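Local coordinates for CLIP-associating protein 2 (Mus musculus, PDB 3WOZ) that probably helps regulate microtubule dynamics, this fragment being one of its TOG domains, a helical-repeat module of a kind that binds tubulin, at residues A[19-33]-A[57-69]. Sequence-based numbering, arbitrary orientation.
Sequences WSERKEGLLGLQNLL and DPHGKVFSMFLET
Asp57 OD1 takes two N-H groups. Arg22 NH2 reaches Asp57 OD1 at 3.1 Å on the syn side, tilted from the carboxylate plane. His59 N comes to its anti lone pair and closes an Asx turn. The other oxygen, Asp57 OD2, lies 2.7 Å from Arg22 NE; this bond is weak, since the N-H points well aside of the oxygen. The guanidinium and carboxylate planes stand 57° apart, so the two groups do not meet as coplanar partners. The Arg22 chain bends at chi3 to bring its head to Asp57, and NH1 is hydrogen-bonded to Ser16 O. With an alanine here in place of Asp57, the Arg22 guanidinium would probably lose its counter-charge on this side, and His59 N the acceptor that closes the turn. The His59 ring lies over one face of Trp19 in an offset stack, with planes 8° apart and His59 NE2 3.3 Å from Trp19 CD2. His59 is also the N-cap of the next helix: its ND1 accepts weak bonds from Lys61 N and Val62 N. The two helices are joined through helix 41-54 in the HEAT-repeat array of this TOG domain. They run nearly parallel, 18° apart with axes 9.4 Å from each other, and helix 41-54 packs on Leu26, Leu29 and Phe66. Side chains mesh knobs-into-holes. Val62 fits among Trp19, Arg22, Lys23 and Leu26, while Leu26 fits among Val62, Met65, Phe66 and Thr69. Met65, a selenomethionine, turns at chi3, which lays Met65 CE 3.7 Å from Leu27 CG and puts SE against Lys23 CG. Further along, Thr69 turns CG2 to Leu29 and Leu33. Thr69 OG1 lies 2.9 Å from Gln30 OE1 and also within reach of Met65 O; its one proton can serve either. A water donates to both Gln30 OE1 and Glu68 OE1.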
loop_
_atom_site.group_PDB
_atom_site.type_symbol
_atom_site.label_atom_id
_atom_site.label_comp_id
_atom_site.label_asym_id
_atom_site.label_seq_id
_atom_site.Cartn_x
_atom_site.Cartn_y
_atom_site.Cartn_z
ATOM N N TRP A 19 23.280 -10.095 8.782
ATOM C CA TRP A 19 22.041 -9.772 9.506
ATOM C C TRP A 19 22.267 -9.009 10.816
ATOM O O TRP A 19 21.502 -8.103 11.155
ATOM C CB TRP A 19 21.183 -11.026 9.744
ATOM C CG TRP A 19 21.623 -11.892 10.899
ATOM C CD1 TRP A 19 22.406 -13.011 10.833
ATOM C CD2 TRP A 19 21.295 -11.712 12.285
ATOM N NE1 TRP A 19 22.593 -13.534 12.092
ATOM C CE2 TRP A 19 21.922 -12.758 13.001
ATOM C CE3 TRP A 19 20.540 -10.767 12.994
ATOM C CZ2 TRP A 19 21.814 -12.885 14.392
ATOM C CZ3 TRP A 19 20.435 -10.893 14.378
ATOM C CH2 TRP A 19 21.068 -11.947 15.060
ATOM N N SER A 20 23.313 -9.392 11.545
ATOM C CA SER A 20 23.649 -8.778 12.829
ATOM C C SER A 20 23.971 -7.294 12.647
ATOM O O SER A 20 23.618 -6.459 13.483
ATOM C CB SER A 20 24.838 -9.507 13.456
ATOM O OG SER A 20 24.961 -9.199 14.833
ATOM N N GLU A 21 24.630 -6.988 11.534
ATOM C CA GLU A 21 24.999 -5.627 11.175
ATOM C C GLU A 21 23.786 -4.819 10.721
ATOM O O GLU A 21 23.679 -3.636 11.035
ATOM C CB GLU A 21 26.073 -5.651 10.092
ATOM C CG GLU A 21 27.437 -6.105 10.594
ATOM C CD GLU A 21 28.418 -4.960 10.712
ATOM O OE1 GLU A 21 28.985 -4.568 9.667
ATOM O OE2 GLU A 21 28.623 -4.457 11.842
ATOM N N ARG A 22 22.874 -5.464 9.994
ATOM C CA ARG A 22 21.614 -4.827 9.596
ATOM C C ARG A 22 20.769 -4.467 10.814
ATOM O O ARG A 22 20.167 -3.395 10.863
ATOM C CB ARG A 22 20.824 -5.716 8.633
ATOM C CG ARG A 22 21.462 -5.854 7.260
ATOM C CD ARG A 22 20.490 -6.383 6.208
ATOM N NE ARG A 22 19.877 -7.660 6.576
ATOM C CZ ARG A 22 20.415 -8.861 6.360
ATOM N NH1 ARG A 22 21.603 -8.984 5.777
ATOM N NH2 ARG A 22 19.759 -9.949 6.737
ATOM N N LYS A 23 20.740 -5.369 11.794
ATOM C CA LYS A 23 20.051 -5.142 13.061
ATOM C C LYS A 23 20.624 -3.920 13.783
ATOM O O LYS A 23 19.875 -3.042 14.228
ATOM C CB LYS A 23 20.161 -6.392 13.943
ATOM C CG LYS A 23 19.714 -6.209 15.385
ATOM C CD LYS A 23 20.011 -7.453 16.218
ATOM C CE LYS A 23 19.754 -7.200 17.700
ATOM N NZ LYS A 23 19.924 -8.440 18.515
ATOM N N GLU A 24 21.951 -3.867 13.883
ATOM C CA GLU A 24 22.635 -2.761 14.548
ATOM C C GLU A 24 22.412 -1.442 13.808
ATOM O O GLU A 24 22.236 -0.402 14.438
ATOM C CB GLU A 24 24.132 -3.057 14.695
ATOM C CG GLU A 24 24.738 -2.561 16.012
ATOM C CD GLU A 24 24.106 -3.199 17.251
ATOM O OE1 GLU A 24 23.766 -4.406 17.221
ATOM O OE2 GLU A 24 23.958 -2.484 18.268
ATOM N N GLY A 25 22.403 -1.501 12.477
ATOM C CA GLY A 25 22.084 -0.343 11.641
ATOM C C GLY A 25 20.687 0.211 11.875
ATOM O O GLY A 25 20.507 1.430 11.991
ATOM N N LEU A 26 19.699 -0.683 11.946
ATOM C CA LEU A 26 18.309 -0.296 12.208
ATOM C C LEU A 26 18.122 0.332 13.589
ATOM O O LEU A 26 17.327 1.256 13.748
ATOM C CB LEU A 26 17.356 -1.484 12.017
ATOM C CG LEU A 26 17.098 -1.928 10.573
ATOM C CD1 LEU A 26 16.365 -3.258 10.543
ATOM C CD2 LEU A 26 16.321 -0.869 9.789
ATOM N N LEU A 27 18.851 -0.178 14.579
ATOM C CA LEU A 27 18.884 0.430 15.911
ATOM C C LEU A 27 19.450 1.851 15.843
ATOM O O LEU A 27 18.901 2.770 16.449
ATOM C CB LEU A 27 19.700 -0.423 16.887
ATOM C CG LEU A 27 19.121 -1.778 17.314
ATOM C CD1 LEU A 27 20.163 -2.605 18.052
ATOM C CD2 LEU A 27 17.867 -1.608 18.164
ATOM N N GLY A 28 20.542 2.015 15.093
ATOM C CA GLY A 28 21.151 3.327 14.854
ATOM C C GLY A 28 20.228 4.271 14.105
ATOM O O GLY A 28 20.118 5.443 14.454
ATOM N N LEU A 29 19.548 3.746 13.085
ATOM C CA LEU A 29 18.598 4.528 12.294
ATOM C C LEU A 29 17.402 4.972 13.126
ATOM O O LEU A 29 16.987 6.128 13.048
ATOM C CB LEU A 29 18.146 3.744 11.057
ATOM C CG LEU A 29 17.053 4.331 10.157
ATOM C CD1 LEU A 29 17.381 5.746 9.683
ATOM C CD2 LEU A 29 16.812 3.404 8.969
ATOM N N GLN A 30 16.863 4.051 13.924
ATOM C CA GLN A 30 15.760 4.355 14.832
ATOM C C GLN A 30 16.146 5.506 15.758
ATOM O O GLN A 30 15.372 6.444 15.954
ATOM C CB GLN A 30 15.371 3.116 15.651
ATOM C CG GLN A 30 14.470 2.128 14.907
ATOM C CD GLN A 30 14.357 0.759 15.589
ATOM O OE1 GLN A 30 13.907 -0.215 14.975
ATOM N NE2 GLN A 30 14.768 0.682 16.851
ATOM N N ASN A 31 17.356 5.428 16.308
ATOM C CA ASN A 31 17.885 6.476 17.172
ATOM C C ASN A 31 17.993 7.822 16.444
ATOM O O ASN A 31 17.577 8.852 16.982
ATOM C CB ASN A 31 19.240 6.058 17.746
ATOM C CG ASN A 31 19.478 6.611 19.138
ATOM O OD1 ASN A 31 20.429 7.353 19.363
ATOM N ND2 ASN A 31 18.610 6.250 20.079
ATOM N N LEU A 32 18.532 7.792 15.220
ATOM C CA LEU A 32 18.635 8.981 14.364
ATOM C C LEU A 32 17.276 9.639 14.153
ATOM O O LEU A 32 17.163 10.867 14.182
ATOM C CB LEU A 32 19.229 8.637 12.989
ATOM C CG LEU A 32 20.663 8.146 12.774
ATOM C CD1 LEU A 32 20.911 7.965 11.282
ATOM C CD2 LEU A 32 21.705 9.087 13.364
ATOM N N LEU A 33 16.253 8.816 13.933
ATOM C CA LEU A 33 14.894 9.304 13.713
ATOM C C LEU A 33 14.272 9.869 14.993
ATOM O O LEU A 33 13.644 10.927 14.965
ATOM C CB LEU A 33 14.014 8.200 13.114
ATOM C CG LEU A 33 14.414 7.681 11.728
ATOM C CD1 LEU A 33 13.715 6.367 11.432
ATOM C CD2 LEU A 33 14.127 8.711 10.632
ATOM N N ASP A 57 14.044 -8.882 2.941
ATOM C CA ASP A 57 15.069 -9.330 3.890
ATOM C C ASP A 57 14.747 -10.739 4.401
ATOM O O ASP A 57 13.655 -10.969 4.915
ATOM C CB ASP A 57 15.189 -8.350 5.059
ATOM C CG ASP A 57 16.496 -8.492 5.812
ATOM O OD1 ASP A 57 16.708 -9.528 6.487
ATOM O OD2 ASP A 57 17.313 -7.549 5.742
ATOM N N PRO A 58 15.699 -11.684 4.260
ATOM C CA PRO A 58 15.419 -13.079 4.596
ATOM C C PRO A 58 15.456 -13.378 6.097
ATOM O O PRO A 58 14.990 -14.435 6.521
ATOM C CB PRO A 58 16.533 -13.839 3.872
ATOM C CG PRO A 58 17.677 -12.897 3.880
ATOM C CD PRO A 58 17.075 -11.511 3.752
ATOM N N HIS A 59 16.002 -12.461 6.886
ATOM C CA HIS A 59 16.086 -12.652 8.325
ATOM C C HIS A 59 14.866 -12.072 9.031
ATOM O O HIS A 59 14.581 -10.875 8.915
ATOM C CB HIS A 59 17.371 -12.039 8.876
ATOM C CG HIS A 59 17.730 -12.535 10.240
ATOM N ND1 HIS A 59 17.190 -12.003 11.390
ATOM C CD2 HIS A 59 18.569 -13.521 10.637
ATOM C CE1 HIS A 59 17.682 -12.636 12.439
ATOM N NE2 HIS A 59 18.520 -13.565 12.009
ATOM N N GLY A 60 14.162 -12.931 9.767
ATOM C CA GLY A 60 12.916 -12.571 10.451
ATOM C C GLY A 60 12.995 -11.426 11.448
ATOM O O GLY A 60 12.091 -10.593 11.507
ATOM N N LYS A 61 14.071 -11.383 12.232
ATOM C CA LYS A 61 14.239 -10.340 13.248
ATOM C C LYS A 61 14.529 -8.997 12.587
ATOM O O LYS A 61 13.943 -7.983 12.953
ATOM C CB LYS A 61 15.342 -10.720 14.248
ATOM C CG LYS A 61 15.717 -9.647 15.276
ATOM C CD LYS A 61 14.563 -9.328 16.230
ATOM C CE LYS A 61 15.018 -8.411 17.357
ATOM N NZ LYS A 61 13.862 -7.817 18.083
ATOM N N VAL A 62 15.421 -9.010 11.601
ATOM C CA VAL A 62 15.763 -7.808 10.845
ATOM C C VAL A 62 14.513 -7.228 10.176
ATOM O O VAL A 62 14.268 -6.021 10.255
ATOM C CB VAL A 62 16.866 -8.080 9.794
ATOM C CG1 VAL A 62 17.179 -6.821 8.998
ATOM C CG2 VAL A 62 18.138 -8.603 10.470
ATOM N N PHE A 63 13.721 -8.101 9.549
ATOM C CA PHE A 63 12.528 -7.688 8.806
ATOM C C PHE A 63 11.465 -7.062 9.712
ATOM O O PHE A 63 10.895 -6.031 9.371
ATOM C CB PHE A 63 11.951 -8.859 7.993
ATOM C CG PHE A 63 10.719 -8.507 7.197
ATOM C CD1 PHE A 63 9.467 -8.971 7.591
ATOM C CD2 PHE A 63 10.807 -7.705 6.060
ATOM C CE1 PHE A 63 8.321 -8.654 6.864
ATOM C CE2 PHE A 63 9.669 -7.377 5.326
ATOM C CZ PHE A 63 8.420 -7.856 5.729
ATOM N N SER A 64 11.211 -7.685 10.858
ATOM C CA SER A 64 10.280 -7.143 11.849
ATOM C C SER A 64 10.739 -5.805 12.423
ATOM O O SER A 64 9.921 -4.910 12.635
ATOM C CB SER A 64 10.024 -8.146 12.968
ATOM O OG SER A 64 8.982 -9.023 12.593
HETATM N N MSE A 65 12.042 -5.678 12.671
HETATM C CA MSE A 65 12.634 -4.406 13.097
HETATM C C MSE A 65 12.525 -3.326 12.016
HETATM O O MSE A 65 12.346 -2.144 12.325
HETATM C CB MSE A 65 14.103 -4.594 13.452
HETATM C CG MSE A 65 14.366 -5.334 14.747
HETATM SE SE MSE A 65 16.297 -5.474 14.981
HETATM C CE MSE A 65 16.693 -3.566 15.130
ATOM N N PHE A 66 12.663 -3.742 10.757
ATOM C CA PHE A 66 12.514 -2.856 9.602
ATOM C C PHE A 66 11.094 -2.294 9.531
ATOM O O PHE A 66 10.911 -1.085 9.401
ATOM C CB PHE A 66 12.904 -3.593 8.309
ATOM C CG PHE A 66 12.221 -3.084 7.063
ATOM C CD1 PHE A 66 12.508 -1.819 6.547
ATOM C CD2 PHE A 66 11.307 -3.889 6.385
ATOM C CE1 PHE A 66 11.881 -1.360 5.384
ATOM C CE2 PHE A 66 10.676 -3.444 5.218
ATOM C CZ PHE A 66 10.959 -2.175 4.718
ATOM N N LEU A 67 10.101 -3.175 9.634
ATOM C CA LEU A 67 8.693 -2.765 9.677
ATOM C C LEU A 67 8.388 -1.749 10.779
ATOM O O LEU A 67 7.596 -0.831 10.570
ATOM C CB LEU A 67 7.775 -3.977 9.833
ATOM C CG LEU A 67 7.655 -4.918 8.634
ATOM C CD1 LEU A 67 6.789 -6.102 9.019
ATOM C CD2 LEU A 67 7.099 -4.195 7.382
ATOM N N GLU A 68 9.016 -1.922 11.942
ATOM C CA GLU A 68 8.839 -0.996 13.065
ATOM C C GLU A 68 9.496 0.352 12.809
ATOM O O GLU A 68 8.976 1.383 13.214
ATOM C CB GLU A 68 9.388 -1.593 14.362
ATOM C CG GLU A 68 8.533 -2.704 14.924
ATOM C CD GLU A 68 9.205 -3.462 16.055
ATOM O OE1 GLU A 68 10.407 -3.790 15.936
ATOM O OE2 GLU A 68 8.518 -3.743 17.060
ATOM N N THR A 69 10.650 0.330 12.155
ATOM C CA THR A 69 11.387 1.545 11.820
ATOM C C THR A 69 10.638 2.381 10.774
ATOM O O THR A 69 10.723 3.609 10.783
ATOM C CB THR A 69 12.806 1.205 11.310
ATOM O OG1 THR A 69 13.394 0.226 12.170
ATOM C CG2 THR A 69 13.703 2.444 11.286
HETATM O O HOH W 1 12.692 -2.421 16.653
#